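Local coordinates for protein copper-containing nitrite reductase (Hyphomicrobium denitrificans 1NES1, PDB 6TFO) that probably catalyses the one-electron reduction of nitrite to nitric oxide, using bound copper ions and electrons from a cytochrome c, at residues N57-V68 with F105-Y115; E324-N332 with R423-F431. All blocks are in the same frame, centred on the assembly; numbering follows the deposited sequence.

Contact 1 of 2, residues N57-V68 with F105-Y115; sequences NPKLVVHEGETV and FIASKVGQFDY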
loop_
_atom_site.group_PDB
_atom_site.type_symbol
_atom_site.label_atom_id
_atom_site.label_comp_id
_atom_site.label_asym_id
_atom_site.label_seq_id
_atom_site.Cartn_x
_atom_site.Cartn_y
_atom_site.Cartn_z
ATOM N N ASN C 57 -17.345 -7.656 18.951
ATOM C CA ASN C 57 -18.587 -7.561 19.756
ATOM C C ASN C 57 -18.220 -7.472 21.239
ATOM O O ASN C 57 -18.696 -8.269 22.054
ATOM C CB ASN C 57 -19.533 -8.703 19.405
ATOM C CG ASN C 57 -19.988 -8.626 17.965
ATOM O OD1 ASN C 57 -20.087 -7.524 17.419
ATOM N ND2 ASN C 57 -20.233 -9.779 17.336
ATOM N N PRO C 58 -17.407 -6.462 21.645
ATOM C CA PRO C 58 -16.880 -6.393 23.008
ATOM C C PRO C 58 -17.999 -6.212 24.031
ATOM O O PRO C 58 -18.981 -5.535 23.729
ATOM C CB PRO C 58 -15.950 -5.168 23.028
ATOM C CG PRO C 58 -16.460 -4.325 21.877
ATOM C CD PRO C 58 -16.969 -5.315 20.840
ATOM N N LYS C 59 -17.818 -6.819 25.207
ATOM C CA LYS C 59 -18.691 -6.567 26.375
ATOM C C LYS C 59 -18.355 -5.155 26.878
ATOM O O LYS C 59 -17.160 -4.873 27.140
ATOM C CB LYS C 59 -18.510 -7.639 27.452
ATOM C CG LYS C 59 -19.437 -7.479 28.644
ATOM C CD LYS C 59 -19.151 -8.431 29.767
ATOM C CE LYS C 59 -19.963 -9.699 29.647
ATOM N NZ LYS C 59 -19.995 -10.449 30.920
ATOM N N LEU C 60 -19.370 -4.293 26.957
ATOM C CA LEU C 60 -19.247 -2.912 27.484
ATOM C C LEU C 60 -19.660 -2.930 28.959
ATOM O O LEU C 60 -20.881 -3.003 29.249
ATOM C CB LEU C 60 -20.141 -2.015 26.626
ATOM C CG LEU C 60 -19.904 -2.102 25.122
ATOM C CD1 LEU C 60 -20.690 -1.033 24.388
ATOM C CD2 LEU C 60 -18.428 -1.995 24.760
ATOM N N VAL C 61 -18.676 -2.947 29.863
ATOM C CA VAL C 61 -18.941 -3.008 31.334
ATOM C C VAL C 61 -19.065 -1.580 31.876
ATOM O O VAL C 61 -18.103 -0.792 31.760
ATOM C CB VAL C 61 -17.876 -3.812 32.099
ATOM C CG1 VAL C 61 -18.060 -3.672 33.604
ATOM C CG2 VAL C 61 -17.881 -5.274 31.689
ATOM N N VAL C 62 -20.226 -1.289 32.441
ATOM C CA VAL C 62 -20.587 0.034 33.022
ATOM C C VAL C 62 -21.208 -0.215 34.396
ATOM O O VAL C 62 -21.765 -1.300 34.606
ATOM C CB VAL C 62 -21.518 0.856 32.111
ATOM C CG1 VAL C 62 -20.952 1.001 30.709
ATOM C CG2 VAL C 62 -22.939 0.320 32.064
ATOM N N HIS C 63 -21.070 0.747 35.309
ATOM C CA HIS C 63 -21.605 0.666 36.691
ATOM C C HIS C 63 -22.929 1.441 36.749
ATOM O O HIS C 63 -23.061 2.462 36.045
ATOM C CB HIS C 63 -20.528 1.109 37.679
ATOM C CG HIS C 63 -19.405 0.134 37.817
ATOM N ND1 HIS C 63 -19.320 -0.758 38.866
ATOM C CD2 HIS C 63 -18.324 -0.099 37.040
ATOM C CE1 HIS C 63 -18.233 -1.495 38.731
ATOM N NE2 HIS C 63 -17.600 -1.102 37.624
ATOM N N GLU C 64 -23.892 0.920 37.509
ATOM C CA GLU C 64 -25.246 1.504 37.700
ATOM C C GLU C 64 -25.142 3.026 37.842
ATOM O O GLU C 64 -24.300 3.493 38.608
ATOM C CB GLU C 64 -25.907 0.894 38.939
ATOM C CG GLU C 64 -27.334 1.365 39.166
ATOM C CD GLU C 64 -28.173 0.436 40.018
ATOM O OE1 GLU C 64 -27.588 -0.168 40.959
ATOM O OE2 GLU C 64 -29.381 0.272 39.708
ATOM N N GLY C 65 -25.961 3.766 37.106
ATOM C CA GLY C 65 -26.049 5.231 37.213
ATOM C C GLY C 65 -24.966 5.960 36.428
ATOM O O GLY C 65 -25.039 7.197 36.385
ATOM N N GLU C 66 -23.997 5.268 35.815
ATOM C CA GLU C 66 -22.997 5.967 34.968
ATOM C C GLU C 66 -23.691 6.453 33.689
ATOM O O GLU C 66 -24.717 5.866 33.276
ATOM C CB GLU C 66 -21.805 5.074 34.646
ATOM C CG GLU C 66 -20.851 4.864 35.813
ATOM C CD GLU C 66 -19.614 4.035 35.474
ATOM O OE1 GLU C 66 -19.715 3.165 34.620
ATOM O OE2 GLU C 66 -18.553 4.259 36.058
ATOM N N THR C 67 -23.185 7.552 33.132
ATOM C CA THR C 67 -23.559 8.053 31.788
ATOM C C THR C 67 -22.654 7.353 30.784
ATOM O O THR C 67 -21.427 7.331 31.014
ATOM C CB THR C 67 -23.458 9.575 31.679
ATOM O OG1 THR C 67 -24.423 10.127 32.574
ATOM C CG2 THR C 67 -23.762 10.105 30.295
ATOM N N VAL C 68 -23.257 6.793 29.738
ATOM C CA VAL C 68 -22.550 5.973 28.718
ATOM C C VAL C 68 -22.608 6.720 27.389
ATOM O O VAL C 68 -23.698 7.143 26.989
ATOM C CB VAL C 68 -23.160 4.567 28.644
ATOM C CG1 VAL C 68 -22.456 3.698 27.617
ATOM C CG2 VAL C 68 -23.142 3.900 30.011
ATOM N N PHE C 105 -26.693 7.802 27.184
ATOM C CA PHE C 105 -27.824 7.401 28.042
ATOM C C PHE C 105 -27.243 7.178 29.434
ATOM O O PHE C 105 -25.991 7.074 29.545
ATOM C CB PHE C 105 -28.503 6.149 27.475
ATOM C CG PHE C 105 -27.617 4.925 27.418
ATOM C CD1 PHE C 105 -26.824 4.671 26.309
ATOM C CD2 PHE C 105 -27.585 4.020 28.472
ATOM C CE1 PHE C 105 -26.000 3.556 26.271
ATOM C CE2 PHE C 105 -26.761 2.903 28.437
ATOM C CZ PHE C 105 -25.967 2.674 27.336
ATOM N N ILE C 106 -28.121 7.112 30.432
ATOM C CA ILE C 106 -27.750 6.808 31.837
ATOM C C ILE C 106 -27.986 5.322 32.063
ATOM O O ILE C 106 -29.123 4.890 31.855
ATOM C CB ILE C 106 -28.557 7.681 32.821
ATOM C CG1 ILE C 106 -28.428 9.173 32.489
ATOM C CG2 ILE C 106 -28.129 7.373 34.249
ATOM C CD1 ILE C 106 -28.868 10.096 33.594
ATOM N N ALA C 107 -26.955 4.598 32.497
ATOM C CA ALA C 107 -27.030 3.154 32.808
ATOM C C ALA C 107 -27.779 2.967 34.136
ATOM O O ALA C 107 -27.144 2.596 35.137
ATOM C CB ALA C 107 -25.637 2.564 32.830
ATOM N N SER C 108 -29.087 3.225 34.124
ATOM C CA SER C 108 -29.972 3.284 35.311
ATOM C C SER C 108 -30.400 1.891 35.780
ATOM O O SER C 108 -30.724 1.762 36.972
ATOM C CB SER C 108 -31.156 4.154 35.038
ATOM O OG SER C 108 -31.702 3.888 33.763
ATOM N N LYS C 109 -30.411 0.891 34.891
ATOM C CA LYS C 109 -30.866 -0.497 35.202
ATOM C C LYS C 109 -29.677 -1.468 35.141
ATOM O O LYS C 109 -29.026 -1.536 34.073
ATOM C CB LYS C 109 -31.993 -0.923 34.255
ATOM C CG LYS C 109 -33.359 -1.032 34.923
ATOM C CD LYS C 109 -33.510 -2.274 35.806
ATOM C CE LYS C 109 -33.768 -3.545 35.027
ATOM N NZ LYS C 109 -35.073 -3.484 34.328
ATOM N N VAL C 110 -29.420 -2.186 36.243
ATOM C CA VAL C 110 -28.419 -3.289 36.343
ATOM C C VAL C 110 -28.882 -4.441 35.449
ATOM O O VAL C 110 -30.115 -4.602 35.281
ATOM C CB VAL C 110 -28.221 -3.770 37.799
ATOM C CG1 VAL C 110 -27.666 -5.185 37.888
ATOM C CG2 VAL C 110 -27.316 -2.850 38.590
ATOM N N GLY C 111 -27.934 -5.200 34.900
ATOM C CA GLY C 111 -28.214 -6.410 34.102
ATOM C C GLY C 111 -27.422 -6.443 32.812
ATOM O O GLY C 111 -26.398 -5.712 32.696
ATOM N N GLN C 112 -27.853 -7.290 31.876
ATOM C CA GLN C 112 -27.182 -7.464 30.562
ATOM C C GLN C 112 -28.171 -7.099 29.461
ATOM O O GLN C 112 -29.306 -7.536 29.533
ATOM C CB GLN C 112 -26.656 -8.886 30.396
ATOM C CG GLN C 112 -25.830 -9.359 31.580
ATOM C CD GLN C 112 -24.668 -10.221 31.158
ATOM O OE1 GLN C 112 -23.744 -10.435 31.926
ATOM N NE2 GLN C 112 -24.691 -10.692 29.923
ATOM N N PHE C 113 -27.726 -6.309 28.492
ATOM C CA PHE C 113 -28.573 -5.693 27.443
ATOM C C PHE C 113 -27.828 -5.800 26.120
ATOM O O PHE C 113 -26.644 -5.460 26.102
ATOM C CB PHE C 113 -28.896 -4.233 27.792
ATOM C CG PHE C 113 -29.451 -4.046 29.182
ATOM C CD1 PHE C 113 -30.809 -4.190 29.439
ATOM C CD2 PHE C 113 -28.610 -3.761 30.242
ATOM C CE1 PHE C 113 -31.310 -4.029 30.724
ATOM C CE2 PHE C 113 -29.115 -3.594 31.527
ATOM C CZ PHE C 113 -30.457 -3.746 31.774
ATOM N N ASP C 114 -28.499 -6.291 25.077
ATOM C CA ASP C 114 -27.914 -6.418 23.722
ATOM C C ASP C 114 -27.805 -5.031 23.115
ATOM O O ASP C 114 -28.808 -4.301 23.126
ATOM C CB ASP C 114 -28.734 -7.342 22.824
ATOM C CG ASP C 114 -28.498 -8.821 23.093
ATOM O OD1 ASP C 114 -27.648 -9.145 23.951
ATOM O OD2 ASP C 114 -29.179 -9.635 22.448
ATOM N N TYR C 115 -26.613 -4.691 22.639
ATOM C CA TYR C 115 -26.431 -3.684 21.573
ATOM C C TYR C 115 -26.340 -4.442 20.255
ATOM O O TYR C 115 -25.611 -5.453 20.195
ATOM C CB TYR C 115 -25.229 -2.791 21.869
ATOM C CG TYR C 115 -23.851 -3.394 21.763
ATOM C CD1 TYR C 115 -23.144 -3.340 20.568
ATOM C CD2 TYR C 115 -23.204 -3.879 22.882
ATOM C CE1 TYR C 115 -21.853 -3.824 20.471
ATOM C CE2 TYR C 115 -21.915 -4.376 22.802
ATOM C CZ TYR C 115 -21.241 -4.353 21.592
ATOM O OH TYR C 115 -19.962 -4.823 21.500
#
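The ring of Tyr115 presents its edge to Pro58: the hydroxyl OH donates to Pro58 O at 2.5 Å, a short bond lying in the carbonyl plane on a lone pair, while Leu60 CG comes obliquely within 3.8 Å of Tyr115 CE2. The ring of Phe105 is covered on one face by Val68, whose CB stands 3.6 Å above the plane, offset toward the rim, in a CH-pi contact. With chi1 of 62°, Phe105 CG sits between its own backbone N and carbonyl carbon, which brings the ring alongside Val68, the two side chains pointing the same way. A phenylalanine in place of Tyr115 would probably leave the Pro58 carbonyl without this donor and the chain around Pro58 less firmly tied to the strand.

Backbone bonds join the other end. Thr67 and Ile106 form an antiparallel non-hydrogen-bonded pair, next to the hydrogen-bonded pair of Val68 and Phe105, where Val68 N reaches Phe105 O at 2.8 Å. Two further backbone bonds follow, Ala107 N to Glu66 O at 2.7 Å and Gly65 N to Ala107 O at 2.6 Å, the latter engaging the type II turn from His63 to Glu66. The methyl of Ala107 packs on Val62, its CB 3.6 Å from Val62 CG2.

The contact thereby spans both sheets of a cupredoxin beta sandwich: strands 67-73 and 100-106 are neighbours in one, whereas strands 60-63 and 111-116 flank strand 128-134 in the other. Tyr115 also packs on Leu34 of strand 30-39 and Ile84 of strand 83-84.

Contact 2 of 2, residues E324-N332 with R423-F431; sequences EKPEYFLFN and RLDHGLVGF
Arg423 lies over the ring of Phe329, its CD 3.5 Å from the ring centroid and almost on the normal, a CH-pi contact. Its chain, extended from CG to NE, carries the guanidinium out over the CE1-CZ side of the Phe329 ring, the two planes only 6° apart. At the edge of the same ring, in its plane, sits His426 CB. A second CH-pi contact follows along strand 328-331: Leu428 CD1 stands over the centre of the Phe331 ring, 3.4 Å from its centroid. Leu428 CG is anti to the backbone N (chi1 -165°), and the branch crosses Phe331 at about a right angle, while Leu428 CB rests on Phe329 CB at 3.7 Å.

Polar links border this apolar seam. Phe329 N donates to His426 O at 3.0 Å, and a water bridges Phe331 N and Gly427 O. His426 ND1 gives its hydrogen to Glu327 O at 2.6 Å, with the oxygen near the imidazole plane.

Beyond the segments, Arg423 forms salt bridges with Asp418 and with Glu324 of a neighbouring subunit, and His426 NE2 bonds to Ile322 O of that subunit, so the packing continues into the trimer interface. Both imidazole nitrogens thus face carbonyl oxygens, an arrangement consistent with a doubly protonated His426; the Glu327 carboxylate nearby might add a little to this, though Lys320 already offsets its charge.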
loop_
_atom_site.group_PDB
_atom_site.type_symbol
_atom_site.label_atom_id
_atom_site.label_comp_id
_atom_site.label_asym_id
_atom_site.label_seq_id
_atom_site.Cartn_x
_atom_site.Cartn_y
_atom_site.Cartn_z
ATOM N N GLU C 324 1.941 20.052 15.910
ATOM C CA GLU C 324 0.874 20.538 16.827
ATOM C C GLU C 324 -0.347 19.617 16.705
ATOM O O GLU C 324 -1.463 20.128 16.470
ATOM C CB GLU C 324 0.508 21.997 16.512
ATOM C CG GLU C 324 1.709 22.926 16.465
ATOM C CD GLU C 324 1.389 24.398 16.308
ATOM O OE1 GLU C 324 0.232 24.782 16.490
ATOM O OE2 GLU C 324 2.305 25.150 15.998
ATOM N N LYS C 325 -0.134 18.308 16.847
ATOM C CA LYS C 325 -1.212 17.285 16.803
ATOM C C LYS C 325 -1.129 16.460 18.078
ATOM O O LYS C 325 -0.723 15.310 18.053
ATOM C CB LYS C 325 -1.083 16.364 15.582
ATOM C CG LYS C 325 -0.804 17.004 14.228
ATOM C CD LYS C 325 -1.841 16.765 13.116
ATOM C CE LYS C 325 -2.815 17.920 12.970
ATOM N NZ LYS C 325 -2.119 19.226 12.807
ATOM N N PRO C 326 -1.490 17.021 19.244
ATOM C CA PRO C 326 -1.357 16.298 20.498
ATOM C C PRO C 326 -2.469 15.260 20.679
ATOM O O PRO C 326 -3.470 15.306 19.974
ATOM C CB PRO C 326 -1.519 17.408 21.534
ATOM C CG PRO C 326 -2.492 18.352 20.874
ATOM C CD PRO C 326 -2.065 18.362 19.423
ATOM N N GLU C 327 -2.262 14.352 21.627
ATOM C CA GLU C 327 -3.232 13.284 21.970
ATOM C C GLU C 327 -3.884 13.620 23.303
ATOM O O GLU C 327 -5.054 13.280 23.479
ATOM C CB GLU C 327 -2.531 11.928 22.049
ATOM C CG GLU C 327 -2.074 11.382 20.697
ATOM C CD GLU C 327 -3.190 11.188 19.693
ATOM O OE1 GLU C 327 -4.371 10.964 20.116
ATOM O OE2 GLU C 327 -2.869 11.296 18.497
ATOM N N TYR C 328 -3.126 14.248 24.202
ATOM C CA TYR C 328 -3.587 14.607 25.567
ATOM C C TYR C 328 -3.614 16.133 25.725
ATOM O O TYR C 328 -2.617 16.806 25.395
ATOM C CB TYR C 328 -2.706 13.933 26.617
ATOM C CG TYR C 328 -2.799 12.426 26.623
ATOM C CD1 TYR C 328 -2.097 11.657 25.705
ATOM C CD2 TYR C 328 -3.575 11.772 27.566
ATOM C CE1 TYR C 328 -2.172 10.276 25.718
ATOM C CE2 TYR C 328 -3.665 10.389 27.594
ATOM C CZ TYR C 328 -2.969 9.642 26.660
ATOM O OH TYR C 328 -3.036 8.281 26.690
ATOM N N PHE C 329 -4.768 16.646 26.171
ATOM C CA PHE C 329 -4.981 18.023 26.680
ATOM C C PHE C 329 -5.260 17.906 28.181
ATOM O O PHE C 329 -6.298 17.276 28.526
ATOM C CB PHE C 329 -6.161 18.669 25.957
ATOM C CG PHE C 329 -5.834 19.231 24.604
ATOM C CD1 PHE C 329 -5.269 20.486 24.479
ATOM C CD2 PHE C 329 -6.072 18.499 23.457
ATOM C CE1 PHE C 329 -4.972 21.007 23.227
ATOM C CE2 PHE C 329 -5.763 19.018 22.209
ATOM C CZ PHE C 329 -5.221 20.273 22.100
ATOM N N LEU C 330 -4.391 18.459 29.029
ATOM C CA LEU C 330 -4.422 18.182 30.492
ATOM C C LEU C 330 -4.439 19.457 31.349
ATOM O O LEU C 330 -3.694 20.431 31.040
ATOM C CB LEU C 330 -3.202 17.328 30.849
ATOM C CG LEU C 330 -3.018 16.065 30.012
ATOM C CD1 LEU C 330 -1.625 15.508 30.232
ATOM C CD2 LEU C 330 -4.095 15.038 30.326
ATOM N N PHE C 331 -5.226 19.411 32.431
ATOM C CA PHE C 331 -5.090 20.308 33.610
ATOM C C PHE C 331 -4.183 19.620 34.628
ATOM O O PHE C 331 -4.490 18.495 35.008
ATOM C CB PHE C 331 -6.445 20.617 34.251
ATOM C CG PHE C 331 -7.383 21.451 33.415
ATOM C CD1 PHE C 331 -6.929 22.574 32.739
ATOM C CD2 PHE C 331 -8.729 21.134 33.331
ATOM C CE1 PHE C 331 -7.796 23.338 31.975
ATOM C CE2 PHE C 331 -9.603 21.912 32.578
ATOM C CZ PHE C 331 -9.132 23.000 31.891
ATOM N N ASN C 332 -3.090 20.281 35.018
ATOM C CA ASN C 332 -2.194 19.867 36.127
ATOM C C ASN C 332 -1.761 18.420 35.875
ATOM O O ASN C 332 -1.827 17.595 36.813
ATOM C CB ASN C 332 -2.859 20.053 37.499
ATOM C CG ASN C 332 -3.157 21.498 37.857
ATOM O OD1 ASN C 332 -3.231 22.369 36.995
ATOM N ND2 ASN C 332 -3.339 21.773 39.134
ATOM N N ARG C 423 -11.617 18.837 23.146
ATOM C CA ARG C 423 -10.494 18.548 24.065
ATOM C C ARG C 423 -11.017 17.863 25.326
ATOM O O ARG C 423 -10.185 17.303 26.033
ATOM C CB ARG C 423 -9.709 19.822 24.334
ATOM C CG ARG C 423 -9.077 20.350 23.063
ATOM C CD ARG C 423 -8.451 21.712 23.197
ATOM N NE ARG C 423 -8.291 22.275 21.862
ATOM C CZ ARG C 423 -7.826 23.495 21.598
ATOM N NH1 ARG C 423 -7.443 24.310 22.573
ATOM N NH2 ARG C 423 -7.728 23.889 20.344
ATOM N N LEU C 424 -12.332 17.838 25.554
ATOM C CA LEU C 424 -12.969 16.950 26.566
ATOM C C LEU C 424 -12.517 15.514 26.288
ATOM O O LEU C 424 -12.141 14.796 27.219
ATOM C CB LEU C 424 -14.495 17.021 26.451
ATOM C CG LEU C 424 -15.178 18.267 27.000
ATOM C CD1 LEU C 424 -16.677 18.243 26.698
ATOM C CD2 LEU C 424 -14.935 18.404 28.493
ATOM N N ASP C 425 -12.582 15.113 25.022
ATOM C CA ASP C 425 -12.324 13.721 24.567
ATOM C C ASP C 425 -10.815 13.446 24.533
ATOM O O ASP C 425 -10.466 12.368 24.096
ATOM C CB ASP C 425 -13.021 13.477 23.221
ATOM C CG ASP C 425 -14.519 13.719 23.292
ATOM O OD1 ASP C 425 -15.129 13.147 24.213
ATOM O OD2 ASP C 425 -15.054 14.497 22.453
ATOM N N HIS C 426 -9.957 14.366 25.006
ATOM C CA HIS C 426 -8.481 14.175 25.136
ATOM C C HIS C 426 -8.002 14.386 26.586
ATOM O O HIS C 426 -6.782 14.557 26.759
ATOM C CB HIS C 426 -7.716 15.090 24.168
ATOM C CG HIS C 426 -7.922 14.776 22.720
ATOM N ND1 HIS C 426 -7.069 13.947 22.011
ATOM C CD2 HIS C 426 -8.864 15.180 21.838
ATOM C CE1 HIS C 426 -7.465 13.876 20.757
ATOM N NE2 HIS C 426 -8.584 14.604 20.629
ATOM N N GLY C 427 -8.909 14.384 27.576
ATOM C CA GLY C 427 -8.592 14.402 29.021
ATOM C C GLY C 427 -8.756 15.770 29.704
ATOM O O GLY C 427 -8.492 15.840 30.926
ATOM N N LEU C 428 -9.211 16.813 28.996
ATOM C CA LEU C 428 -9.222 18.209 29.506
ATOM C C LEU C 428 -10.573 18.555 30.122
ATOM O O LEU C 428 -11.466 19.067 29.413
ATOM C CB LEU C 428 -8.921 19.191 28.374
ATOM C CG LEU C 428 -8.545 20.603 28.830
ATOM C CD1 LEU C 428 -7.358 20.575 29.783
ATOM C CD2 LEU C 428 -8.231 21.474 27.630
ATOM N N VAL C 429 -10.689 18.325 31.422
ATOM C CA VAL C 429 -11.902 18.655 32.223
ATOM C C VAL C 429 -11.497 18.629 33.705
ATOM O O VAL C 429 -10.617 17.819 34.069
ATOM C CB VAL C 429 -13.048 17.689 31.885
ATOM C CG1 VAL C 429 -12.717 16.279 32.330
ATOM C CG2 VAL C 429 -14.372 18.116 32.478
ATOM N N GLY C 430 -12.042 19.554 34.501
ATOM C CA GLY C 430 -11.813 19.648 35.956
ATOM C C GLY C 430 -13.116 19.934 36.680
ATOM O O GLY C 430 -14.060 20.503 36.060
ATOM N N PHE C 431 -13.170 19.556 37.952
ATOM C CA PHE C 431 -14.337 19.788 38.839
ATOM C C PHE C 431 -13.980 20.766 39.969
ATOM O O PHE C 431 -12.897 20.660 40.608
ATOM C CB PHE C 431 -14.840 18.453 39.364
ATOM C CG PHE C 431 -15.398 17.541 38.310
ATOM C CD1 PHE C 431 -15.977 18.057 37.159
ATOM C CD2 PHE C 431 -15.378 16.164 38.487
ATOM C CE1 PHE C 431 -16.510 17.214 36.196
ATOM C CE2 PHE C 431 -15.918 15.323 37.530
ATOM C CZ PHE C 431 -16.484 15.845 36.387
HETATM O O HOH W 1 -6.580 16.850 32.690
#

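How the contacts relate
The two contacts lie in different cupredoxin domains of one chain and follow each other in sequence, contact 1 closing before contact 2 opens. Their centres are 25 Å apart and their nearest atoms about 10 Å, without touching. Each has a copper in its wider surroundings. In contact 1 the side chain of Asn57 is about 6 Å from that of Met127, a ligand of the copper held with His80, Cys117 and His122, and about 10 Å from a bound copper itself. In contact 2 the side chain of Arg423 is about 9 Å from that of His419, a residue of a copper site, and the side chain of Val429 is about 11 Å from a bound copper. Neither contact supplies a ligand.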